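PDB 4RK1: ribose transcriptional regulator from Enterococcus faecium DO, which probably represses transcription as a LacI-family DNA-binding regulator, and binds ribose in its periplasmic-binding-protein-like sugar domain. Local coordinates for residues Ile162-Gln167 and Ala178-Ser183; Ile41-Asp46 and Ala57-Arg62; Ile239-Gln244 and Lys264-Arg269. All coordinates share one frame; numbering follows the deposited sequence.

Interaction 1: residues Ile162-Gln167 and Ala178-Ser183; sequences ILLPTQ and AELLDS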
loop_
_atom_site.group_PDB
_atom_site.type_symbol
_atom_site.label_atom_id
_atom_site.label_comp_id
_atom_site.label_asym_id
_atom_site.label_seq_id
_atom_site.Cartn_x
_atom_site.Cartn_y
_atom_site.Cartn_z
ATOM N N ILE B 162 28.885 -7.481 -0.395
ATOM C CA ILE B 162 28.148 -8.733 -0.458
ATOM C C ILE B 162 26.864 -8.459 -1.236
ATOM O O ILE B 162 25.982 -7.742 -0.763
ATOM C CB ILE B 162 27.832 -9.289 0.952
ATOM C CG1 ILE B 162 29.087 -9.306 1.836
ATOM C CG2 ILE B 162 27.212 -10.679 0.852
ATOM C CD1 ILE B 162 30.288 -9.980 1.204
ATOM N N LEU B 163 26.768 -9.025 -2.433
ATOM C CA LEU B 163 25.616 -8.817 -3.306
ATOM C C LEU B 163 24.509 -9.804 -2.978
ATOM O O LEU B 163 24.703 -11.010 -3.092
ATOM C CB LEU B 163 26.026 -8.972 -4.775
ATOM C CG LEU B 163 27.120 -8.013 -5.252
ATOM C CD1 LEU B 163 27.464 -8.264 -6.715
ATOM C CD2 LEU B 163 26.713 -6.563 -5.037
ATOM N N LEU B 164 23.346 -9.294 -2.583
ATOM C CA LEU B 164 22.205 -10.150 -2.262
ATOM C C LEU B 164 20.995 -9.793 -3.122
ATOM O O LEU B 164 20.037 -9.174 -2.633
ATOM C CB LEU B 164 21.869 -10.056 -0.774
ATOM C CG LEU B 164 22.998 -10.391 0.195
ATOM C CD1 LEU B 164 22.549 -10.141 1.620
ATOM C CD2 LEU B 164 23.452 -11.832 0.041
ATOM N N PRO B 165 21.036 -10.167 -4.414
ATOM C CA PRO B 165 19.891 -9.928 -5.286
ATOM C C PRO B 165 18.683 -10.757 -4.859
ATOM O O PRO B 165 18.839 -11.884 -4.403
ATOM C CB PRO B 165 20.391 -10.353 -6.669
ATOM C CG PRO B 165 21.496 -11.306 -6.399
ATOM C CD PRO B 165 22.133 -10.861 -5.117
ATOM N N THR B 166 17.492 -10.187 -4.989
ATOM C CA THR B 166 16.270 -10.848 -4.551
ATOM C C THR B 166 15.056 -10.236 -5.261
ATOM O O THR B 166 15.210 -9.426 -6.169
ATOM C CB THR B 166 16.148 -10.820 -3.000
ATOM O OG1 THR B 166 15.088 -11.691 -2.570
ATOM C CG2 THR B 166 15.927 -9.398 -2.458
ATOM N N GLN B 167 13.856 -10.654 -4.875
ATOM C CA GLN B 167 12.629 -10.067 -5.411
ATOM C C GLN B 167 12.415 -8.720 -4.727
ATOM O O GLN B 167 12.750 -8.561 -3.555
ATOM C CB GLN B 167 11.422 -10.984 -5.174
ATOM C CG GLN B 167 11.439 -12.280 -5.980
ATOM C CD GLN B 167 12.382 -13.334 -5.415
ATOM O OE1 GLN B 167 12.421 -13.568 -4.204
ATOM N NE2 GLN B 167 13.152 -13.976 -6.292
ATOM N N ALA B 178 18.958 -15.498 5.358
ATOM C CA ALA B 178 19.883 -16.610 5.614
ATOM C C ALA B 178 21.242 -16.357 4.953
ATOM O O ALA B 178 22.289 -16.558 5.569
ATOM C CB ALA B 178 19.286 -17.927 5.119
ATOM N N GLU B 179 21.221 -15.905 3.702
ATOM C CA GLU B 179 22.456 -15.512 3.022
ATOM C C GLU B 179 23.167 -14.375 3.759
ATOM O O GLU B 179 24.386 -14.383 3.894
ATOM C CB GLU B 179 22.174 -15.093 1.584
ATOM C CG GLU B 179 21.800 -16.245 0.658
ATOM C CD GLU B 179 21.360 -15.768 -0.714
ATOM O OE1 GLU B 179 21.478 -14.557 -0.987
ATOM O OE2 GLU B 179 20.894 -16.599 -1.519
ATOM N N LEU B 180 22.411 -13.396 4.244
ATOM C CA LEU B 180 23.018 -12.306 4.998
ATOM C C LEU B 180 23.706 -12.829 6.252
ATOM O O LEU B 180 24.836 -12.437 6.560
ATOM C CB LEU B 180 21.971 -11.259 5.381
ATOM C CG LEU B 180 22.474 -10.105 6.250
ATOM C CD1 LEU B 180 23.458 -9.238 5.488
ATOM C CD2 LEU B 180 21.290 -9.285 6.749
ATOM N N LEU B 181 23.017 -13.703 6.981
ATOM C CA LEU B 181 23.560 -14.260 8.228
ATOM C C LEU B 181 24.827 -15.094 7.988
ATOM O O LEU B 181 25.719 -15.131 8.825
ATOM C CB LEU B 181 22.501 -15.097 8.939
ATOM C CG LEU B 181 21.306 -14.306 9.481
ATOM C CD1 LEU B 181 20.158 -15.234 9.809
ATOM C CD2 LEU B 181 21.689 -13.476 10.700
ATOM N N ASP B 182 24.906 -15.744 6.838
ATOM C CA ASP B 182 26.093 -16.528 6.498
ATOM C C ASP B 182 27.252 -15.695 5.937
ATOM O O ASP B 182 28.357 -16.209 5.761
ATOM C CB ASP B 182 25.713 -17.662 5.536
ATOM C CG ASP B 182 25.026 -18.816 6.247
ATOM O OD1 ASP B 182 25.200 -18.957 7.480
ATOM O OD2 ASP B 182 24.304 -19.576 5.583
ATOM N N SER B 183 27.016 -14.414 5.674
ATOM C CA SER B 183 28.072 -13.531 5.179
ATOM C C SER B 183 28.806 -12.893 6.342
ATOM O O SER B 183 28.399 -13.025 7.500
ATOM C CB SER B 183 27.478 -12.436 4.282
ATOM O OG SER B 183 26.863 -11.414 5.062
HETATM O O HOH W 1 20.857 -13.443 -3.243
#
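Leu164 lays its two methyl groups against the first turn of the segment Ala178-Ser183, CD1 meeting Leu180 and CD2 meeting Glu179. The strand that carries it lies at the edge of a Rossmann-like lobe, and the helix belongs to the beta-alpha-beta crossover that leads over strand 128-133 to strand 187-190. CD1 of Leu164 stands 4.0 Å from CB of Leu180, and the two leucine side chains cross at about a right angle. Both residues also touch Ala129 of strand 128-133, a small residue that suits close packing of helix on sheet. CD2 of Leu164 lies 3.8 Å from CB of Glu179. The acid runs on, extended, past the leucine in the opposite direction, and its OE1 also comes to 3.5 Å from Leu164 CD2 as the carboxylate heads to the exposed side. There a water donates to both sides, to Glu179 OE1 at 2.6 Å and to Pro165 O at 2.8 Å, and so joins helix to strand by a polar bridge. Further back along the strand, Ile162 turns CG2 anti to its backbone N, and this methyl of the branched side chain comes within 3.9 Å of CB of Ser183. A serine suits this place because its CB can pack while its hydroxyl serves the backbone: OG takes a bond from the amide of Ala185 and gives one to the helix. That second bond, from Ser183 OG to Leu180 O, is 2.7 Å long, with OG 18° out of the carbonyl plane of Leu180, and shares its acceptor with Ser183 N.

Interaction 2: residues Ile41-Asp46 and Ala57-Arg62; sequences ILCNAD and AELTRR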
loop_
_atom_site.group_PDB
_atom_site.type_symbol
_atom_site.label_atom_id
_atom_site.label_comp_id
_atom_site.label_asym_id
_atom_site.label_seq_id
_atom_site.Cartn_x
_atom_site.Cartn_y
_atom_site.Cartn_z
ATOM N N ILE B 41 -6.990 7.603 -12.831
ATOM C CA ILE B 41 -7.095 6.151 -12.822
ATOM C C ILE B 41 -5.706 5.556 -12.794
ATOM O O ILE B 41 -4.763 6.135 -13.339
ATOM C CB ILE B 41 -7.895 5.582 -14.016
ATOM C CG1 ILE B 41 -7.180 5.806 -15.355
ATOM C CG2 ILE B 41 -9.297 6.181 -14.048
ATOM C CD1 ILE B 41 -7.923 5.219 -16.531
ATOM N N LEU B 42 -5.582 4.411 -12.136
ATOM C CA LEU B 42 -4.294 3.740 -11.995
ATOM C C LEU B 42 -4.311 2.338 -12.582
ATOM O O LEU B 42 -5.270 1.580 -12.417
ATOM C CB LEU B 42 -3.886 3.677 -10.530
ATOM C CG LEU B 42 -2.575 2.909 -10.321
ATOM C CD1 LEU B 42 -1.625 3.689 -9.443
ATOM C CD2 LEU B 42 -2.819 1.511 -9.767
ATOM N N CYS B 43 -3.222 2.018 -13.265
ATOM C CA CYS B 43 -2.964 0.713 -13.816
ATOM C C CYS B 43 -1.688 0.178 -13.218
ATOM O O CYS B 43 -0.705 0.900 -13.099
ATOM C CB CYS B 43 -2.749 0.804 -15.318
ATOM S SG CYS B 43 -4.242 0.534 -16.246
ATOM N N ASN B 44 -1.717 -1.101 -12.881
ATOM C CA ASN B 44 -0.588 -1.813 -12.328
ATOM C C ASN B 44 -0.003 -2.614 -13.479
ATOM O O ASN B 44 -0.523 -3.665 -13.830
ATOM C CB ASN B 44 -1.083 -2.731 -11.199
ATOM C CG ASN B 44 0.038 -3.282 -10.354
ATOM O OD1 ASN B 44 0.875 -2.532 -9.863
ATOM N ND2 ASN B 44 0.044 -4.595 -10.148
ATOM N N ALA B 45 1.052 -2.090 -14.089
ATOM C CA ALA B 45 1.623 -2.689 -15.290
ATOM C C ALA B 45 3.060 -3.113 -15.038
ATOM O O ALA B 45 3.944 -2.265 -14.906
ATOM C CB ALA B 45 1.552 -1.706 -16.449
ATOM N N ASP B 46 3.284 -4.427 -14.993
ATOM C CA ASP B 46 4.611 -5.004 -14.746
ATOM C C ASP B 46 4.982 -6.034 -15.825
ATOM O O ASP B 46 4.252 -6.200 -16.804
ATOM C CB ASP B 46 4.671 -5.618 -13.332
ATOM C CG ASP B 46 3.445 -6.457 -12.994
ATOM O OD1 ASP B 46 3.113 -7.378 -13.766
ATOM O OD2 ASP B 46 2.814 -6.198 -11.945
ATOM N N ALA B 57 -2.880 0.900 -25.468
ATOM C CA ALA B 57 -3.781 0.806 -26.611
ATOM C C ALA B 57 -5.229 0.845 -26.140
ATOM O O ALA B 57 -6.037 1.620 -26.645
ATOM C CB ALA B 57 -3.512 -0.467 -27.411
ATOM N N GLU B 58 -5.551 0.018 -25.155
ATOM C CA GLU B 58 -6.907 -0.019 -24.629
ATOM C C GLU B 58 -7.285 1.330 -24.000
ATOM O O GLU B 58 -8.351 1.859 -24.273
ATOM C CB GLU B 58 -7.049 -1.164 -23.618
ATOM C CG GLU B 58 -8.400 -1.260 -22.919
ATOM C CD GLU B 58 -9.581 -1.470 -23.863
ATOM O OE1 GLU B 58 -9.392 -1.979 -24.990
ATOM O OE2 GLU B 58 -10.716 -1.124 -23.465
ATOM N N LEU B 59 -6.420 1.873 -23.154
ATOM C CA LEU B 59 -6.728 3.128 -22.464
ATOM C C LEU B 59 -6.835 4.307 -23.430
ATOM O O LEU B 59 -7.686 5.178 -23.261
ATOM C CB LEU B 59 -5.688 3.403 -21.376
ATOM C CG LEU B 59 -5.737 2.464 -20.157
ATOM C CD1 LEU B 59 -4.773 2.944 -19.086
ATOM C CD2 LEU B 59 -7.145 2.369 -19.597
ATOM N N THR B 60 -5.985 4.313 -24.455
ATOM C CA THR B 60 -6.067 5.305 -25.520
ATOM C C THR B 60 -7.408 5.223 -26.241
ATOM O O THR B 60 -8.052 6.251 -26.439
ATOM C CB THR B 60 -4.886 5.153 -26.504
ATOM O OG1 THR B 60 -3.658 5.321 -25.783
ATOM C CG2 THR B 60 -4.945 6.196 -27.624
ATOM N N ARG B 61 -7.845 4.007 -26.582
ATOM C CA ARG B 61 -9.170 3.797 -27.192
ATOM C C ARG B 61 -10.297 4.275 -26.285
ATOM O O ARG B 61 -11.303 4.778 -26.769
ATOM C CB ARG B 61 -9.402 2.326 -27.558
ATOM C CG ARG B 61 -8.693 1.878 -28.832
ATOM C CD ARG B 61 -9.234 0.544 -29.325
ATOM N NE ARG B 61 -8.937 -0.530 -28.380
ATOM C CZ ARG B 61 -7.868 -1.324 -28.425
ATOM N NH1 ARG B 61 -6.957 -1.202 -29.386
ATOM N NH2 ARG B 61 -7.709 -2.262 -27.492
ATOM N N ARG B 62 -10.116 4.146 -24.975
ATOM C CA ARG B 62 -11.115 4.626 -24.018
ATOM C C ARG B 62 -11.104 6.160 -23.879
ATOM O O ARG B 62 -11.863 6.706 -23.089
ATOM C CB ARG B 62 -10.907 3.971 -22.639
ATOM C CG ARG B 62 -10.931 2.438 -22.598
ATOM C CD ARG B 62 -12.331 1.840 -22.520
ATOM N NE ARG B 62 -13.129 2.190 -23.693
ATOM C CZ ARG B 62 -13.006 1.639 -24.903
ATOM N NH1 ARG B 62 -13.793 2.045 -25.896
ATOM N NH2 ARG B 62 -12.111 0.691 -25.137
#
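Leu59 reaches from its helix toward strand 39-44 and spans two strand residues with its two methyl groups. The tighter half is at Cys43, whose SG lies 3.8 Å from Leu59 CD1. The looser half is at Ile41, where CD1 comes only to 4.3 Å from Leu59 CD2. The leucine's CG lies anti to its carbonyl carbon (chi1 -70°), which sets its two methyls facing the sulfur and the isoleucine tip. With 9.7 Å between the CA atoms of Cys43 and Leu59, a long branched residue suits the helix, and a slim thiol can meet it from the strand. All three residues are buried, and Val64 packs against both Ile41 and Leu59.

The charged groups lie elsewhere, on the helix and just past its end. Glu58 holds two arginines, OE1 receiving Arg61 NH2 at 3.0 Å nearly in the guanidinium plane, and OE2 receiving Arg62 NH2 at 2.8 Å from above the carboxylate plane. Arg61 is exposed, whereas Glu58 is buried and its OE2 also bonds Thr9 of the second subunit. The strand joins this interface too, since the backbone of Leu42 bonds to that subunit. Strand and helix are the first two elements of a beta-alpha-beta crossover, which passes over strand 9-14 to strand 66-69 at the dimer-facing edge of a Rossmann-like lobe in the periplasmic-binding-protein fold.

Interaction 3: residues Ile239-Gln244 and Lys264-Arg269; sequences IFELGQ and KRLPVR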
loop_
_atom_site.group_PDB
_atom_site.type_symbol
_atom_site.label_atom_id
_atom_site.label_comp_id
_atom_site.label_asym_id
_atom_site.label_seq_id
_atom_site.Cartn_x
_atom_site.Cartn_y
_atom_site.Cartn_z
ATOM N N ILE B 239 8.053 11.781 -2.003
ATOM C CA ILE B 239 7.183 10.904 -2.804
ATOM C C ILE B 239 5.911 11.625 -3.234
ATOM O O ILE B 239 5.549 11.644 -4.405
ATOM C CB ILE B 239 6.756 9.631 -2.039
ATOM C CG1 ILE B 239 7.966 8.902 -1.449
ATOM C CG2 ILE B 239 5.994 8.688 -2.971
ATOM C CD1 ILE B 239 7.602 7.865 -0.418
ATOM N N PHE B 240 5.234 12.215 -2.260
ATOM C CA PHE B 240 3.983 12.911 -2.510
ATOM C C PHE B 240 4.224 14.072 -3.471
ATOM O O PHE B 240 3.464 14.265 -4.420
ATOM C CB PHE B 240 3.403 13.397 -1.167
ATOM C CG PHE B 240 2.045 14.048 -1.273
ATOM C CD1 PHE B 240 0.895 13.280 -1.320
ATOM C CD2 PHE B 240 1.922 15.434 -1.279
ATOM C CE1 PHE B 240 -0.356 13.873 -1.381
ATOM C CE2 PHE B 240 0.674 16.034 -1.355
ATOM C CZ PHE B 240 -0.465 15.253 -1.406
ATOM N N GLU B 241 5.293 14.832 -3.226
ATOM C CA GLU B 241 5.659 15.979 -4.069
ATOM C C GLU B 241 6.019 15.564 -5.481
ATOM O O GLU B 241 5.737 16.293 -6.420
ATOM C CB GLU B 241 6.846 16.751 -3.472
ATOM C CG GLU B 241 7.168 18.064 -4.182
ATOM C CD GLU B 241 8.466 18.708 -3.714
ATOM O OE1 GLU B 241 9.061 18.233 -2.728
ATOM O OE2 GLU B 241 8.898 19.698 -4.338
ATOM N N LEU B 242 6.673 14.410 -5.613
ATOM C CA LEU B 242 6.975 13.822 -6.912
ATOM C C LEU B 242 5.691 13.593 -7.706
ATOM O O LEU B 242 5.605 13.931 -8.887
ATOM C CB LEU B 242 7.737 12.506 -6.720
ATOM C CG LEU B 242 8.075 11.670 -7.945
ATOM C CD1 LEU B 242 8.961 12.453 -8.892
ATOM C CD2 LEU B 242 8.754 10.379 -7.511
ATOM N N GLY B 243 4.681 13.052 -7.044
ATOM C CA GLY B 243 3.368 12.877 -7.664
ATOM C C GLY B 243 2.714 14.179 -8.069
ATOM O O GLY B 243 2.237 14.320 -9.196
ATOM N N GLN B 244 2.699 15.139 -7.151
ATOM C CA GLN B 244 2.188 16.478 -7.452
ATOM C C GLN B 244 2.895 17.107 -8.655
ATOM O O GLN B 244 2.254 17.669 -9.532
ATOM C CB GLN B 244 2.372 17.402 -6.258
ATOM C CG GLN B 244 1.495 17.103 -5.052
ATOM C CD GLN B 244 1.746 18.106 -3.943
ATOM O OE1 GLN B 244 2.883 18.291 -3.512
ATOM N NE2 GLN B 244 0.695 18.776 -3.499
ATOM N N LYS B 264 12.598 17.707 -14.700
ATOM C CA LYS B 264 12.798 18.230 -13.363
ATOM C C LYS B 264 13.484 17.180 -12.524
ATOM O O LYS B 264 13.267 15.992 -12.719
ATOM C CB LYS B 264 11.471 18.651 -12.736
ATOM C CG LYS B 264 10.927 19.930 -13.348
ATOM C CD LYS B 264 9.940 20.661 -12.446
ATOM C CE LYS B 264 10.048 22.173 -12.619
ATOM N NZ LYS B 264 8.718 22.824 -12.761
ATOM N N ARG B 265 14.355 17.615 -11.626
ATOM C CA ARG B 265 14.990 16.679 -10.708
ATOM C C ARG B 265 14.800 17.179 -9.294
ATOM O O ARG B 265 15.111 18.321 -8.997
ATOM C CB ARG B 265 16.475 16.463 -11.029
ATOM C CG ARG B 265 17.055 15.264 -10.274
ATOM C CD ARG B 265 18.401 14.812 -10.815
ATOM N NE ARG B 265 18.293 14.133 -12.109
ATOM C CZ ARG B 265 18.081 12.827 -12.289
ATOM N NH1 ARG B 265 18.013 12.346 -13.526
ATOM N NH2 ARG B 265 17.936 11.991 -11.260
ATOM N N LEU B 266 14.259 16.318 -8.431
ATOM C CA LEU B 266 13.994 16.674 -7.045
ATOM C C LEU B 266 15.046 16.013 -6.165
ATOM O O LEU B 266 15.532 14.922 -6.486
ATOM C CB LEU B 266 12.594 16.222 -6.629
ATOM C CG LEU B 266 11.435 16.693 -7.509
ATOM C CD1 LEU B 266 10.141 16.057 -7.033
ATOM C CD2 LEU B 266 11.312 18.207 -7.511
ATOM N N PRO B 267 15.419 16.681 -5.066
ATOM C CA PRO B 267 16.456 16.157 -4.216
ATOM C C PRO B 267 15.934 15.077 -3.292
ATOM O O PRO B 267 14.742 15.002 -3.021
ATOM C CB PRO B 267 16.877 17.388 -3.395
ATOM C CG PRO B 267 15.610 18.156 -3.255
ATOM C CD PRO B 267 14.958 18.011 -4.604
ATOM N N VAL B 268 16.847 14.257 -2.805
ATOM C CA VAL B 268 16.545 13.283 -1.763
ATOM C C VAL B 268 17.162 13.820 -0.494
ATOM O O VAL B 268 17.852 14.839 -0.523
ATOM C CB VAL B 268 17.104 11.889 -2.098
ATOM C CG1 VAL B 268 16.450 11.356 -3.362
ATOM C CG2 VAL B 268 18.620 11.914 -2.245
ATOM N N ARG B 269 16.929 13.142 0.620
ATOM C CA ARG B 269 17.649 13.480 1.841
ATOM C C ARG B 269 17.730 12.343 2.811
ATOM O O ARG B 269 16.907 11.438 2.826
ATOM C CB ARG B 269 17.031 14.676 2.548
ATOM C CG ARG B 269 15.620 14.482 3.047
ATOM C CD ARG B 269 14.956 15.827 3.332
ATOM N NE ARG B 269 14.903 16.660 2.124
ATOM C CZ ARG B 269 15.733 17.665 1.825
ATOM N NH1 ARG B 269 15.576 18.320 0.679
ATOM N NH2 ARG B 269 16.719 18.028 2.645
#
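Gln244 N donates to Phe240 O at 3.0 Å, and Gly243 N to Ile239 O at 3.1 Å; these two backbone bonds wind the helical turn whose Glu241 and Leu242 receive Leu266. Glu241 O also accepts a side-chain bond, from the hydroxyl of Thr245. Across the contact itself everything is apolar or nearly so. Leu266 points from the strand at the helix, its CG anti to the carbonyl carbon (chi1 -54°), and rests one methyl against the backbone: CD1 lies 3.9 Å from CA of Leu242 and 4.1 Å from Leu242 N. The side chain of Leu242 adds a lighter touch, with its CD1 at 4.2 Å from CD1 of Leu266. A leucine fits on the strand because it is long enough to bridge the 7.6 Å between the CA atoms of Leu242 and Leu266.

This is the N-terminal lobe of a type I periplasmic-binding-protein fold: the helix enters it after strand 233-236, and strand 263-271 returns to run parallel to strand 103-107 and antiparallel to strand 233-236. Val105 of strand 103-107 touches both leucines, while Leu25 of helix 20-33 meets Leu242. Leu242 is thus wedged between sheet and helix, a buried place that suits a branched apolar side chain. Its side chain lies about 6 Å from the bound ribose, and Ile239, one turn earlier, packs on Phe21 of the sugar pocket.

On the exposed flank Glu241 is stretched out, CG anti to the backbone N (chi1 -172°) and CD anti to CA, which brings the carboxylate alongside the other methyl of Leu266 in a loose contact, OE2 standing 4.3 Å from CD2.

Each of the three contacts packs a helix on the sheet of its lobe, interaction 1 in the C-terminal lobe and interactions 2 and 3 in the N-terminal lobe, and none touches another. Interactions 1 and 2 involve the two outermost strands within the chain, 161-166 and 39-44, with centres 36 Å apart. Interaction 3 lies deeper; its nearest atoms are about 11 Å from interaction 2 and about 17 Å from interaction 1. Leu242 of interaction 3 lies about 6 Å from the ribose, with Gln237 of the pocket just before its helix; Phe168 of the pocket directly follows segment 162-167. Interaction 2 instead faces the second subunit, which interactions 1 and 3 do not meet.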